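Local coordinates for protein thiosulfate reductase (PDB 2VPZ) that probably reduces sulfur compounds such as polysulfide or thiosulfate, with a molybdenum atom, two pterin guanosine dinucleotides and a [4Fe-4S] cluster as its cofactors, at residues Y33-K38 with H56-R61; Q87-P92 with P507-L512; V267-D272 with E288-V293; D295-W300 with V311-A316. One frame throughout, in Å; residues are numbered along the deposited sequence.

In the fold
The four contacts fall into two pairs on opposite sides of the chain's centre. Contacts 1 and 2 touch where Arg-61 and Asn-60 meet Tyr-90: contact 1 is a partly buried sheet margin held by backbone bonds and valines, whereas contact 2 is fully buried and joins two loops distant in sequence by aromatic and apolar packing. Contacts 3 and 4, with centres 12 Å apart, both pack helices and meet through Val-267 on Pro-298 and Leu-268 on Ala-316. Contact 3 combines an apolar interior with a tyrosine-to-carbonyl bond at its more exposed margin; contact 4, partly buried, adds a salt bridge to proline and isoleucine packing. Contact 2 lies nearest the cofactors.

Contact 1: residues Y33-K38 with H56-R61; sequences YAQEVK and HAVGNR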
loop_
_atom_site.group_PDB
_atom_site.type_symbol
_atom_site.label_atom_id
_atom_site.label_comp_id
_atom_site.label_asym_id
_atom_site.label_seq_id
_atom_site.Cartn_x
_atom_site.Cartn_y
_atom_site.Cartn_z
ATOM N N TYR A 33 19.052 -16.972 31.727
ATOM C CA TYR A 33 20.323 -16.721 31.021
ATOM C C TYR A 33 21.413 -15.919 31.810
ATOM O O TYR A 33 22.574 -15.854 31.385
ATOM C CB TYR A 33 20.059 -16.049 29.639
ATOM C CG TYR A 33 19.184 -14.807 29.732
ATOM C CD1 TYR A 33 19.731 -13.568 30.088
ATOM C CD2 TYR A 33 17.796 -14.879 29.565
ATOM C CE1 TYR A 33 18.921 -12.429 30.283
ATOM C CE2 TYR A 33 16.974 -13.744 29.763
ATOM C CZ TYR A 33 17.540 -12.520 30.121
ATOM O OH TYR A 33 16.758 -11.409 30.300
ATOM N N ALA A 34 21.052 -15.324 32.954
ATOM C CA ALA A 34 22.001 -14.537 33.797
ATOM C C ALA A 34 22.547 -15.427 34.902
ATOM O O ALA A 34 23.602 -15.181 35.537
ATOM C CB ALA A 34 21.325 -13.285 34.382
ATOM N N GLN A 35 21.766 -16.476 35.146
ATOM C CA GLN A 35 22.063 -17.545 36.086
ATOM C C GLN A 35 22.999 -18.469 35.291
ATOM O O GLN A 35 22.980 -18.493 34.053
ATOM C CB GLN A 35 20.799 -18.355 36.413
ATOM C CG GLN A 35 20.407 -18.482 37.881
ATOM C CD GLN A 35 18.919 -18.800 38.025
ATOM O OE1 GLN A 35 18.075 -18.102 37.451
ATOM N NE2 GLN A 35 18.587 -19.859 38.784
ATOM N N GLU A 36 23.786 -19.211 36.048
ATOM C CA GLU A 36 24.755 -20.236 35.596
ATOM C C GLU A 36 24.056 -21.229 34.614
ATOM O O GLU A 36 22.941 -21.631 34.921
ATOM C CB GLU A 36 25.157 -21.047 36.840
ATOM C CG GLU A 36 23.917 -21.629 37.643
ATOM C CD GLU A 36 23.466 -20.823 38.907
ATOM O OE1 GLU A 36 22.756 -21.420 39.766
ATOM O OE2 GLU A 36 23.800 -19.624 39.039
ATOM N N VAL A 37 24.643 -21.602 33.481
ATOM C CA VAL A 37 24.019 -22.615 32.595
ATOM C C VAL A 37 24.968 -23.802 32.230
ATOM O O VAL A 37 26.184 -23.731 32.464
ATOM C CB VAL A 37 23.484 -22.033 31.165
ATOM C CG1 VAL A 37 22.758 -23.155 30.354
ATOM C CG2 VAL A 37 22.523 -20.838 31.356
ATOM N N LYS A 38 24.404 -24.916 31.745
ATOM C CA LYS A 38 25.151 -26.077 31.239
ATOM C C LYS A 38 24.424 -26.440 29.908
ATOM O O LYS A 38 23.208 -26.596 29.897
ATOM C CB LYS A 38 25.106 -27.326 32.152
ATOM C CG LYS A 38 25.192 -27.089 33.656
ATOM C CD LYS A 38 26.586 -26.684 34.140
ATOM C CE LYS A 38 26.713 -26.752 35.679
ATOM N NZ LYS A 38 26.535 -28.144 36.233
ATOM N N HIS A 56 19.732 -25.811 26.924
ATOM C CA HIS A 56 20.315 -24.960 27.942
ATOM C C HIS A 56 19.625 -25.212 29.293
ATOM O O HIS A 56 18.466 -24.826 29.485
ATOM C CB HIS A 56 20.182 -23.461 27.543
ATOM C CG HIS A 56 20.747 -23.101 26.213
ATOM N ND1 HIS A 56 22.078 -23.134 25.935
ATOM C CD2 HIS A 56 20.148 -22.705 25.078
ATOM C CE1 HIS A 56 22.289 -22.777 24.685
ATOM N NE2 HIS A 56 21.123 -22.507 24.137
ATOM N N ALA A 57 20.332 -25.874 30.205
ATOM C CA ALA A 57 19.815 -26.119 31.542
ATOM C C ALA A 57 20.540 -25.266 32.600
ATOM O O ALA A 57 21.687 -24.836 32.392
ATOM C CB ALA A 57 19.929 -27.635 31.919
ATOM N N VAL A 58 19.838 -24.993 33.698
ATOM C CA VAL A 58 20.336 -24.280 34.900
ATOM C C VAL A 58 19.870 -25.236 36.034
ATOM O O VAL A 58 18.701 -25.234 36.409
ATOM C CB VAL A 58 19.669 -22.857 35.107
ATOM C CG1 VAL A 58 19.974 -22.343 36.540
ATOM C CG2 VAL A 58 20.195 -21.863 34.044
ATOM N N GLY A 59 20.762 -26.047 36.578
ATOM C CA GLY A 59 20.333 -27.005 37.568
ATOM C C GLY A 59 19.503 -28.081 36.862
ATOM O O GLY A 59 19.800 -28.445 35.715
ATOM N N ASN A 60 18.433 -28.563 37.507
ATOM C CA ASN A 60 17.554 -29.608 36.962
ATOM C C ASN A 60 16.434 -29.120 36.051
ATOM O O ASN A 60 15.311 -29.617 36.133
ATOM C CB ASN A 60 16.943 -30.440 38.106
ATOM C CG ASN A 60 17.807 -31.622 38.517
ATOM O OD1 ASN A 60 17.529 -32.313 39.518
ATOM N ND2 ASN A 60 18.849 -31.869 37.747
ATOM N N ARG A 61 16.722 -28.166 35.174
ATOM C CA ARG A 61 15.662 -27.651 34.327
ATOM C C ARG A 61 16.114 -26.966 33.021
ATOM O O ARG A 61 16.917 -26.028 33.038
ATOM C CB ARG A 61 14.768 -26.707 35.145
ATOM C CG ARG A 61 13.901 -25.759 34.323
ATOM C CD ARG A 61 12.399 -26.064 34.359
ATOM N NE ARG A 61 11.642 -24.938 33.819
ATOM C CZ ARG A 61 10.804 -24.159 34.499
ATOM N NH1 ARG A 61 10.585 -24.382 35.787
ATOM N NH2 ARG A 61 10.210 -23.131 33.895
#
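Lys-38 and Ala-57 form an antiparallel hydrogen-bonded pair that joins strands 38-43 and 52-57, neighbours in the three-stranded antiparallel sheet of the Fe4S4 domain. Ala-57 N donates to Lys-38 O over 3.0 Å with an angle of 165° at the hydrogen. The return bond runs from Lys-38 N to Ala-57 O, whose position is less certain because it lies too close to a neighbour in the model.

Ahead of this pair residues 33-37 run as loop, and Gln-35 lies across Val-58 there, the two side chains crossing at about a right angle. The glutamine can be followed atom by atom against one methyl. Its CB lies 4.1 Å from Val-58 CG1, and its CG is equally far from that methyl. Its CD, anti to CA (chi2 157°), comes to 4.0 Å of Val-58 CG1. Its NE2 comes closest, 3.6 Å from Val-58 CG1, a van der Waals approach of an amide nitrogen to a methyl. The extended chain thus runs past Val-58 CG1, as the four distances show.

The other methyl of Val-58, CG2, meets Val-37 CG2 at 3.7 Å, and Val-58 also touches Tyr-63 on strand 62-67, the third strand. Next to Ala-57, the imidazole of His-56 is tied to the first strand, its ND1 hydrogen-bonded to Ser-39 OG.

Contact 2: residues Q87-P92 with P507-L512; sequences QTTYDP and PAHEPL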
loop_
_atom_site.group_PDB
_atom_site.type_symbol
_atom_site.label_atom_id
_atom_site.label_comp_id
_atom_site.label_asym_id
_atom_site.label_seq_id
_atom_site.Cartn_x
_atom_site.Cartn_y
_atom_site.Cartn_z
ATOM N N GLN A 87 8.271 -28.442 28.133
ATOM C CA GLN A 87 7.455 -28.370 29.338
ATOM C C GLN A 87 6.816 -29.698 29.831
ATOM O O GLN A 87 6.458 -29.821 31.011
ATOM C CB GLN A 87 6.448 -27.166 29.344
ATOM C CG GLN A 87 4.990 -27.337 28.866
ATOM C CD GLN A 87 4.131 -28.289 29.717
ATOM O OE1 GLN A 87 3.888 -29.433 29.309
ATOM N NE2 GLN A 87 3.654 -27.827 30.874
ATOM N N THR A 88 6.708 -30.727 28.984
ATOM C CA THR A 88 6.134 -31.994 29.464
ATOM C C THR A 88 6.995 -32.553 30.633
ATOM O O THR A 88 6.488 -33.183 31.569
ATOM C CB THR A 88 6.031 -33.086 28.359
ATOM O OG1 THR A 88 5.120 -32.668 27.348
ATOM C CG2 THR A 88 5.572 -34.439 28.981
ATOM N N THR A 89 8.291 -32.294 30.573
ATOM C CA THR A 89 9.203 -32.727 31.608
ATOM C C THR A 89 8.881 -32.007 32.930
ATOM O O THR A 89 9.146 -32.542 34.005
ATOM C CB THR A 89 10.704 -32.415 31.235
ATOM O OG1 THR A 89 11.000 -32.899 29.929
ATOM C CG2 THR A 89 11.663 -33.039 32.264
ATOM N N TYR A 90 8.287 -30.816 32.844
ATOM C CA TYR A 90 7.950 -29.972 34.018
ATOM C C TYR A 90 6.464 -29.715 34.180
ATOM O O TYR A 90 6.010 -28.631 34.567
ATOM C CB TYR A 90 8.724 -28.673 33.951
ATOM C CG TYR A 90 10.147 -28.909 33.511
ATOM C CD1 TYR A 90 10.589 -28.488 32.250
ATOM C CD2 TYR A 90 11.034 -29.630 34.316
ATOM C CE1 TYR A 90 11.886 -28.786 31.794
ATOM C CE2 TYR A 90 12.339 -29.938 33.883
ATOM C CZ TYR A 90 12.765 -29.511 32.612
ATOM O OH TYR A 90 14.041 -29.808 32.169
ATOM N N ASP A 91 5.710 -30.773 33.883
ATOM C CA ASP A 91 4.261 -30.804 33.959
ATOM C C ASP A 91 3.866 -31.571 35.279
ATOM O O ASP A 91 4.218 -32.746 35.418
ATOM C CB ASP A 91 3.786 -31.516 32.651
ATOM C CG ASP A 91 2.250 -31.723 32.570
ATOM O OD1 ASP A 91 1.528 -31.303 33.501
ATOM O OD2 ASP A 91 1.796 -32.321 31.551
ATOM N N PRO A 92 3.159 -30.904 36.257
ATOM C CA PRO A 92 2.708 -31.499 37.527
ATOM C C PRO A 92 1.860 -32.819 37.488
ATOM O O PRO A 92 1.678 -33.517 38.524
ATOM C CB PRO A 92 1.978 -30.354 38.265
ATOM C CG PRO A 92 1.601 -29.373 37.141
ATOM C CD PRO A 92 2.763 -29.496 36.162
ATOM N N PRO A 507 22.012 -36.823 28.153
ATOM C CA PRO A 507 21.098 -36.200 29.127
ATOM C C PRO A 507 21.461 -34.717 29.397
ATOM O O PRO A 507 22.644 -34.352 29.364
ATOM C CB PRO A 507 21.273 -37.026 30.395
ATOM C CG PRO A 507 21.789 -38.383 29.944
ATOM C CD PRO A 507 22.392 -38.188 28.550
ATOM N N ALA A 508 20.457 -33.880 29.649
ATOM C CA ALA A 508 20.707 -32.481 30.025
ATOM C C ALA A 508 20.718 -32.422 31.576
ATOM O O ALA A 508 21.252 -31.478 32.163
ATOM C CB ALA A 508 19.608 -31.525 29.441
ATOM N N HIS A 509 20.157 -33.454 32.210
ATOM C CA HIS A 509 20.070 -33.597 33.684
ATOM C C HIS A 509 19.465 -34.986 34.008
ATOM O O HIS A 509 18.887 -35.585 33.106
ATOM C CB HIS A 509 19.233 -32.422 34.327
ATOM C CG HIS A 509 17.749 -32.501 34.133
ATOM N ND1 HIS A 509 17.046 -31.585 33.408
ATOM C CD2 HIS A 509 16.826 -33.338 34.637
ATOM C CE1 HIS A 509 15.753 -31.851 33.467
ATOM N NE2 HIS A 509 15.591 -32.921 34.212
ATOM N N GLU A 510 19.575 -35.488 35.237
ATOM C CA GLU A 510 19.018 -36.807 35.586
ATOM C C GLU A 510 17.518 -36.922 35.730
ATOM O O GLU A 510 16.850 -35.951 36.154
ATOM C CB GLU A 510 19.644 -37.446 36.861
ATOM C CG GLU A 510 20.224 -36.480 37.930
ATOM C CD GLU A 510 19.487 -36.479 39.302
ATOM O OE1 GLU A 510 19.108 -37.575 39.786
ATOM O OE2 GLU A 510 19.338 -35.372 39.890
ATOM N N PRO A 511 16.946 -38.112 35.382
ATOM C CA PRO A 511 15.506 -38.378 35.468
ATOM C C PRO A 511 14.882 -37.808 36.763
ATOM O O PRO A 511 15.567 -37.649 37.784
ATOM C CB PRO A 511 15.435 -39.893 35.382
ATOM C CG PRO A 511 16.567 -40.274 34.453
ATOM C CD PRO A 511 17.669 -39.237 34.761
ATOM N N LEU A 512 13.586 -37.513 36.748
ATOM C CA LEU A 512 12.919 -36.958 37.923
ATOM C C LEU A 512 11.985 -37.982 38.599
ATOM O O LEU A 512 11.506 -38.921 37.941
ATOM C CB LEU A 512 12.193 -35.623 37.538
ATOM C CG LEU A 512 12.891 -34.224 37.602
ATOM C CD1 LEU A 512 14.418 -34.396 37.667
ATOM C CD2 LEU A 512 12.493 -33.302 36.415
#
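Tyr-90 and His-509 reach toward each other tip to tip, and their meeting is the tight part of this buried contact. Tyr-90 OH lies 3.0 Å from His-509 CE1, in the plane of the imidazole and at its edge, while CE1 in turn lies in the plane of the phenol ring. His-509 ND1 is 3.7 Å from Tyr-90 OH, so a ring carbon, not a nitrogen, faces the hydroxyl. The polar need of the hydroxyl is met elsewhere, by a hydrogen bond with Val-62 N.

Packing is looser around Leu-512. Its CD2 is 4.2 Å from Tyr-90 CE2, and the same distance separates it from Thr-89 CG2. From the tyrosine's own segment, Thr-89 CB sits 3.7 Å above the centre of the phenol ring. A phenylalanine in place of Tyr-90 would probably leave Val-62 N without its acceptor and open a gap beside His-509 CE1.

Arg-61 adds a cation-pi contact to the Tyr-90 ring, and Thr-89 O is hydrogen-bonded to Arg-94 NH1. The Thr-89 side chain is about 9 Å from a bound pterin dinucleotide. The contact thus ties the loop between helix 80-84 and strand 99-101, here still within the Fe4S4 family region, to the loop running from strand 501-503 to helix 518-528.

Contact 3: residues V267-D272 with E288-V293; sequences VLIYED and ELKAHV
Ile-269 and Lys-290 mark the closest backbone approach of helices 257-270 and 287-292, with the CA of Ile-269 6.6 Å from the CA of Lys-290. The isoleucine's two branches divide the work. CG2, anti to the backbone N, meets the aliphatic stem of the lysine, 3.5 Å from Lys-290 CG. CD1 reaches Leu-289 CD1 at 4.0 Å. An alanine in place of Ile-269 would probably open a gap beside Leu-289 CD1 and leave the lysine stem freer to turn.

This is helix-helix packing at the C-terminal end of helix 257-270, which closes in a Schellman motif, Asp-272 taking a positive phi of 62°. Helix 341-354 adds to the apolar side, with Leu-353 against Ile-269 and Tyr-349 against Leu-289.

At the more exposed margin Tyr-270 OH donates to Lys-290 O over 3.1 Å. The hydroxyl stands above the peptide carbonyl plane, 45° out of it, while the carbonyl oxygen lies in the plane of the phenol ring, at its edge. Val-293 CG1 packs 4.2 Å from Tyr-270 CE1, and His-266 stacks on the ring. Lys-290 NZ lies 5.6 Å from the centroid of the Tyr-270 ring, near its normal, which is at most a weak cation-pi attraction.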
loop_
_atom_site.group_PDB
_atom_site.type_symbol
_atom_site.label_atom_id
_atom_site.label_comp_id
_atom_site.label_asym_id
_atom_site.label_seq_id
_atom_site.Cartn_x
_atom_site.Cartn_y
_atom_site.Cartn_z
ATOM N N VAL A 267 -1.486 -36.392 -21.139
ATOM C CA VAL A 267 -1.013 -35.203 -21.865
ATOM C C VAL A 267 0.513 -35.204 -22.165
ATOM O O VAL A 267 0.922 -34.806 -23.246
ATOM C CB VAL A 267 -1.432 -33.828 -21.175
ATOM C CG1 VAL A 267 -0.854 -32.629 -21.965
ATOM C CG2 VAL A 267 -2.972 -33.717 -21.102
ATOM N N LEU A 268 1.345 -35.681 -21.240
ATOM C CA LEU A 268 2.804 -35.758 -21.451
ATOM C C LEU A 268 3.196 -36.875 -22.459
ATOM O O LEU A 268 4.208 -36.759 -23.168
ATOM C CB LEU A 268 3.570 -35.941 -20.114
ATOM C CG LEU A 268 3.283 -35.016 -18.912
ATOM C CD1 LEU A 268 3.876 -35.613 -17.612
ATOM C CD2 LEU A 268 3.825 -33.598 -19.179
ATOM N N ILE A 269 2.426 -37.962 -22.516
ATOM C CA ILE A 269 2.696 -39.045 -23.463
ATOM C C ILE A 269 2.121 -38.701 -24.866
ATOM O O ILE A 269 2.855 -38.702 -25.857
ATOM C CB ILE A 269 2.109 -40.464 -22.955
ATOM C CG1 ILE A 269 2.989 -41.056 -21.853
ATOM C CG2 ILE A 269 2.005 -41.456 -24.142
ATOM C CD1 ILE A 269 2.379 -42.267 -21.097
ATOM N N TYR A 270 0.839 -38.345 -24.939
ATOM C CA TYR A 270 0.164 -38.016 -26.207
ATOM C C TYR A 270 0.452 -36.678 -26.903
ATOM O O TYR A 270 0.217 -36.534 -28.099
ATOM C CB TYR A 270 -1.353 -38.229 -26.102
ATOM C CG TYR A 270 -1.769 -39.685 -26.144
ATOM C CD1 TYR A 270 -1.407 -40.558 -25.113
ATOM C CD2 TYR A 270 -2.500 -40.205 -27.222
ATOM C CE1 TYR A 270 -1.754 -41.917 -25.141
ATOM C CE2 TYR A 270 -2.857 -41.567 -27.266
ATOM C CZ TYR A 270 -2.479 -42.418 -26.220
ATOM O OH TYR A 270 -2.812 -43.751 -26.243
ATOM N N GLU A 271 0.913 -35.678 -26.156
ATOM C CA GLU A 271 1.253 -34.419 -26.785
ATOM C C GLU A 271 2.748 -34.437 -27.023
ATOM O O GLU A 271 3.345 -33.460 -27.490
ATOM C CB GLU A 271 0.842 -33.203 -25.973
ATOM C CG GLU A 271 -0.575 -32.734 -26.217
ATOM C CD GLU A 271 -0.849 -31.398 -25.569
ATOM O OE1 GLU A 271 0.144 -30.722 -25.227
ATOM O OE2 GLU A 271 -2.030 -31.027 -25.410
ATOM N N ASP A 272 3.351 -35.553 -26.653
ATOM C CA ASP A 272 4.772 -35.783 -26.872
ATOM C C ASP A 272 5.680 -34.774 -26.138
ATOM O O ASP A 272 6.601 -34.212 -26.742
ATOM C CB ASP A 272 4.996 -35.728 -28.387
ATOM C CG ASP A 272 6.356 -36.249 -28.829
ATOM O OD1 ASP A 272 6.727 -37.353 -28.378
ATOM O OD2 ASP A 272 7.011 -35.552 -29.629
ATOM N N GLU A 288 3.279 -50.311 -22.048
ATOM C CA GLU A 288 2.058 -50.768 -21.366
ATOM C C GLU A 288 1.258 -49.524 -20.861
ATOM O O GLU A 288 0.025 -49.498 -20.923
ATOM C CB GLU A 288 2.395 -51.690 -20.165
ATOM C CG GLU A 288 1.562 -53.005 -20.041
ATOM C CD GLU A 288 1.925 -53.919 -18.843
ATOM O OE1 GLU A 288 3.125 -53.992 -18.458
ATOM O OE2 GLU A 288 1.013 -54.594 -18.300
ATOM N N LEU A 289 1.994 -48.516 -20.375
ATOM C CA LEU A 289 1.477 -47.242 -19.830
ATOM C C LEU A 289 0.777 -46.320 -20.867
ATOM O O LEU A 289 -0.267 -45.729 -20.591
ATOM C CB LEU A 289 2.591 -46.436 -19.106
ATOM C CG LEU A 289 2.402 -45.706 -17.757
ATOM C CD1 LEU A 289 3.111 -44.329 -17.770
ATOM C CD2 LEU A 289 0.904 -45.524 -17.431
ATOM N N LYS A 290 1.370 -46.190 -22.048
ATOM C CA LYS A 290 0.814 -45.359 -23.126
ATOM C C LYS A 290 -0.557 -45.876 -23.601
ATOM O O LYS A 290 -1.508 -45.099 -23.757
ATOM C CB LYS A 290 1.779 -45.258 -24.326
ATOM C CG LYS A 290 1.222 -44.567 -25.577
ATOM C CD LYS A 290 2.230 -44.647 -26.723
ATOM C CE LYS A 290 1.624 -44.278 -28.081
ATOM N NZ LYS A 290 2.345 -43.158 -28.773
ATOM N N ALA A 291 -0.652 -47.185 -23.817
ATOM C CA ALA A 291 -1.892 -47.860 -24.252
ATOM C C ALA A 291 -3.007 -47.871 -23.164
ATOM O O ALA A 291 -4.195 -47.713 -23.475
ATOM C CB ALA A 291 -1.581 -49.308 -24.743
ATOM N N HIS A 292 -2.613 -48.061 -21.907
ATOM C CA HIS A 292 -3.508 -48.047 -20.723
ATOM C C HIS A 292 -4.245 -46.705 -20.626
ATOM O O HIS A 292 -5.460 -46.627 -20.423
ATOM C CB HIS A 292 -2.671 -48.191 -19.391
ATOM C CG HIS A 292 -3.466 -48.310 -18.127
ATOM N ND1 HIS A 292 -3.569 -47.305 -17.204
ATOM C CD2 HIS A 292 -4.156 -49.340 -17.622
ATOM C CE1 HIS A 292 -4.298 -47.710 -16.187
ATOM N NE2 HIS A 292 -4.669 -48.950 -16.420
ATOM N N VAL A 293 -3.472 -45.646 -20.789
ATOM C CA VAL A 293 -3.894 -44.262 -20.669
ATOM C C VAL A 293 -4.531 -43.572 -21.904
ATOM O O VAL A 293 -4.724 -42.343 -21.931
ATOM C CB VAL A 293 -2.638 -43.448 -20.166
ATOM C CG1 VAL A 293 -2.432 -42.182 -20.997
ATOM C CG2 VAL A 293 -2.752 -43.164 -18.662
#

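Contact 4: residues D295-W300 with V311-A316; sequences DFTPEW and VIREVA
Glu-299 and Arg-313 form a salt bridge between helices 298-305 and 309-320, with Arg-313 NH2 donating to Glu-299 OE2. The modelled separation of those two atoms is only 2.3 Å, so the exact length is doubtful. The orientation supports the pairing: the carboxylate and guanidinium planes are 21° apart, OE2 lies at the guanidinium edge near its plane, and the N-H points at the oxygen at 165°.

Pro-298 backs the same guanidinium. Its CG stands 3.6 Å above the guanidinium plane of Arg-313, offset toward the rim, and the ring crosses the arginine chain at about a right angle. One flat group is therefore gripped at its edge by a charge and on one face by a proline ring. Beside the polar pair, Pro-298 CB packs against Ile-312 CG2 at 4.2 Å.

The next shell sets these groups in place. The arginine chain is extended from CG to NE, which carries NE out toward Pro-298 CG, while the bend of the glutamate at chi2 (-71°) turns its CD toward Arg-313. Thr-297 OG1 accepts from Glu-299 N at 3.1 Å, anchoring the residue that bears the carboxylate. Farther out, Pro-298 touches Val-267 of helix 257-270, and Arg-313 touches Glu-271.

The arrangement is that of a capped helix start packed on the next helix in sequence: Thr-297 is the N-cap, and proline occupies the first helical position after it.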
loop_
_atom_site.group_PDB
_atom_site.type_symbol
_atom_site.label_atom_id
_atom_site.label_comp_id
_atom_site.label_asym_id
_atom_site.label_seq_id
_atom_site.Cartn_x
_atom_site.Cartn_y
_atom_site.Cartn_z
ATOM N N ASP A 295 -7.729 -43.436 -23.364
ATOM C CA ASP A 295 -9.001 -42.729 -23.186
ATOM C C ASP A 295 -9.087 -41.762 -21.980
ATOM O O ASP A 295 -10.059 -41.004 -21.863
ATOM C CB ASP A 295 -10.172 -43.743 -23.106
ATOM C CG ASP A 295 -10.375 -44.562 -24.398
ATOM O OD1 ASP A 295 -10.717 -43.957 -25.439
ATOM O OD2 ASP A 295 -10.197 -45.804 -24.343
ATOM N N PHE A 296 -8.107 -41.781 -21.078
ATOM C CA PHE A 296 -8.127 -40.872 -19.921
ATOM C C PHE A 296 -7.652 -39.477 -20.356
ATOM O O PHE A 296 -6.497 -39.095 -20.161
ATOM C CB PHE A 296 -7.249 -41.395 -18.774
ATOM C CG PHE A 296 -7.563 -42.810 -18.353
ATOM C CD1 PHE A 296 -6.529 -43.742 -18.172
ATOM C CD2 PHE A 296 -8.881 -43.220 -18.149
ATOM C CE1 PHE A 296 -6.801 -45.068 -17.790
ATOM C CE2 PHE A 296 -9.181 -44.549 -17.767
ATOM C CZ PHE A 296 -8.132 -45.477 -17.589
ATOM N N THR A 297 -8.560 -38.718 -20.945
ATOM C CA THR A 297 -8.299 -37.376 -21.465
ATOM C C THR A 297 -8.707 -36.217 -20.534
ATOM O O THR A 297 -9.466 -36.432 -19.570
ATOM C CB THR A 297 -9.073 -37.189 -22.827
ATOM O OG1 THR A 297 -9.384 -35.818 -23.046
ATOM C CG2 THR A 297 -10.374 -38.026 -22.820
ATOM N N PRO A 298 -8.132 -34.993 -20.741
ATOM C CA PRO A 298 -8.521 -33.874 -19.876
ATOM C C PRO A 298 -10.082 -33.685 -19.850
ATOM O O PRO A 298 -10.615 -33.118 -18.898
ATOM C CB PRO A 298 -7.823 -32.680 -20.511
ATOM C CG PRO A 298 -6.511 -33.260 -21.035
ATOM C CD PRO A 298 -6.810 -34.744 -21.345
ATOM N N GLU A 299 -10.809 -34.118 -20.891
ATOM C CA GLU A 299 -12.284 -33.979 -20.881
ATOM C C GLU A 299 -12.916 -35.115 -20.029
ATOM O O GLU A 299 -13.928 -34.899 -19.355
ATOM C CB GLU A 299 -12.916 -33.916 -22.294
ATOM C CG GLU A 299 -11.972 -33.667 -23.501
ATOM C CD GLU A 299 -11.381 -32.246 -23.587
ATOM O OE1 GLU A 299 -12.153 -31.255 -23.572
ATOM O OE2 GLU A 299 -10.143 -32.140 -23.695
ATOM N N TRP A 300 -12.332 -36.312 -20.053
ATOM C CA TRP A 300 -12.811 -37.426 -19.198
ATOM C C TRP A 300 -12.555 -37.046 -17.695
ATOM O O TRP A 300 -13.418 -37.280 -16.835
ATOM C CB TRP A 300 -12.067 -38.737 -19.543
ATOM C CG TRP A 300 -12.173 -39.842 -18.470
ATOM C CD1 TRP A 300 -13.186 -40.749 -18.312
ATOM C CD2 TRP A 300 -11.223 -40.122 -17.414
ATOM N NE1 TRP A 300 -12.921 -41.570 -17.235
ATOM C CE2 TRP A 300 -11.724 -41.215 -16.672
ATOM C CE3 TRP A 300 -9.988 -39.562 -17.040
ATOM C CZ2 TRP A 300 -11.039 -41.757 -15.548
ATOM C CZ3 TRP A 300 -9.298 -40.098 -15.918
ATOM C CH2 TRP A 300 -9.833 -41.191 -15.198
ATOM N N VAL A 311 -7.372 -25.943 -17.778
ATOM C CA VAL A 311 -6.509 -25.937 -16.601
ATOM C C VAL A 311 -5.734 -27.282 -16.530
ATOM O O VAL A 311 -4.518 -27.257 -16.367
ATOM C CB VAL A 311 -7.342 -25.706 -15.296
ATOM C CG1 VAL A 311 -6.444 -25.847 -14.040
ATOM C CG2 VAL A 311 -7.993 -24.327 -15.346
ATOM N N ILE A 312 -6.383 -28.442 -16.689
ATOM C CA ILE A 312 -5.642 -29.728 -16.640
ATOM C C ILE A 312 -4.478 -29.820 -17.665
ATOM O O ILE A 312 -3.378 -30.300 -17.349
ATOM C CB ILE A 312 -6.598 -30.965 -16.779
ATOM C CG1 ILE A 312 -7.640 -30.920 -15.647
ATOM C CG2 ILE A 312 -5.753 -32.275 -16.842
ATOM C CD1 ILE A 312 -8.659 -32.060 -15.557
ATOM N N ARG A 313 -4.740 -29.332 -18.874
ATOM C CA ARG A 313 -3.780 -29.234 -19.983
ATOM C C ARG A 313 -2.621 -28.260 -19.706
ATOM O O ARG A 313 -1.441 -28.620 -19.843
ATOM C CB ARG A 313 -4.471 -28.779 -21.262
ATOM C CG ARG A 313 -4.740 -29.904 -22.173
ATOM C CD ARG A 313 -5.178 -29.531 -23.555
ATOM N NE ARG A 313 -5.973 -30.657 -23.981
ATOM C CZ ARG A 313 -7.288 -30.725 -23.878
ATOM N NH1 ARG A 313 -7.970 -29.696 -23.393
ATOM N NH2 ARG A 313 -7.905 -31.862 -24.167
ATOM N N GLU A 314 -2.974 -27.024 -19.365
ATOM C CA GLU A 314 -2.015 -25.960 -19.029
ATOM C C GLU A 314 -1.047 -26.411 -17.917
ATOM O O GLU A 314 0.167 -26.211 -18.035
ATOM C CB GLU A 314 -2.745 -24.676 -18.597
ATOM C CG GLU A 314 -2.990 -23.629 -19.694
ATOM C CD GLU A 314 -4.014 -22.522 -19.317
ATOM O OE1 GLU A 314 -3.994 -22.017 -18.163
ATOM O OE2 GLU A 314 -4.823 -22.159 -20.203
ATOM N N VAL A 315 -1.554 -27.005 -16.842
ATOM C CA VAL A 315 -0.655 -27.468 -15.787
ATOM C C VAL A 315 0.355 -28.525 -16.290
ATOM O O VAL A 315 1.529 -28.426 -15.953
ATOM C CB VAL A 315 -1.442 -27.974 -14.515
ATOM C CG1 VAL A 315 -0.467 -28.594 -13.465
ATOM C CG2 VAL A 315 -2.196 -26.799 -13.900
ATOM N N ALA A 316 -0.039 -29.503 -17.102
ATOM C CA ALA A 316 0.947 -30.476 -17.605
ATOM C C ALA A 316 1.982 -29.858 -18.573
ATOM O O ALA A 316 3.147 -30.270 -18.578
ATOM C CB ALA A 316 0.258 -31.674 -18.292
#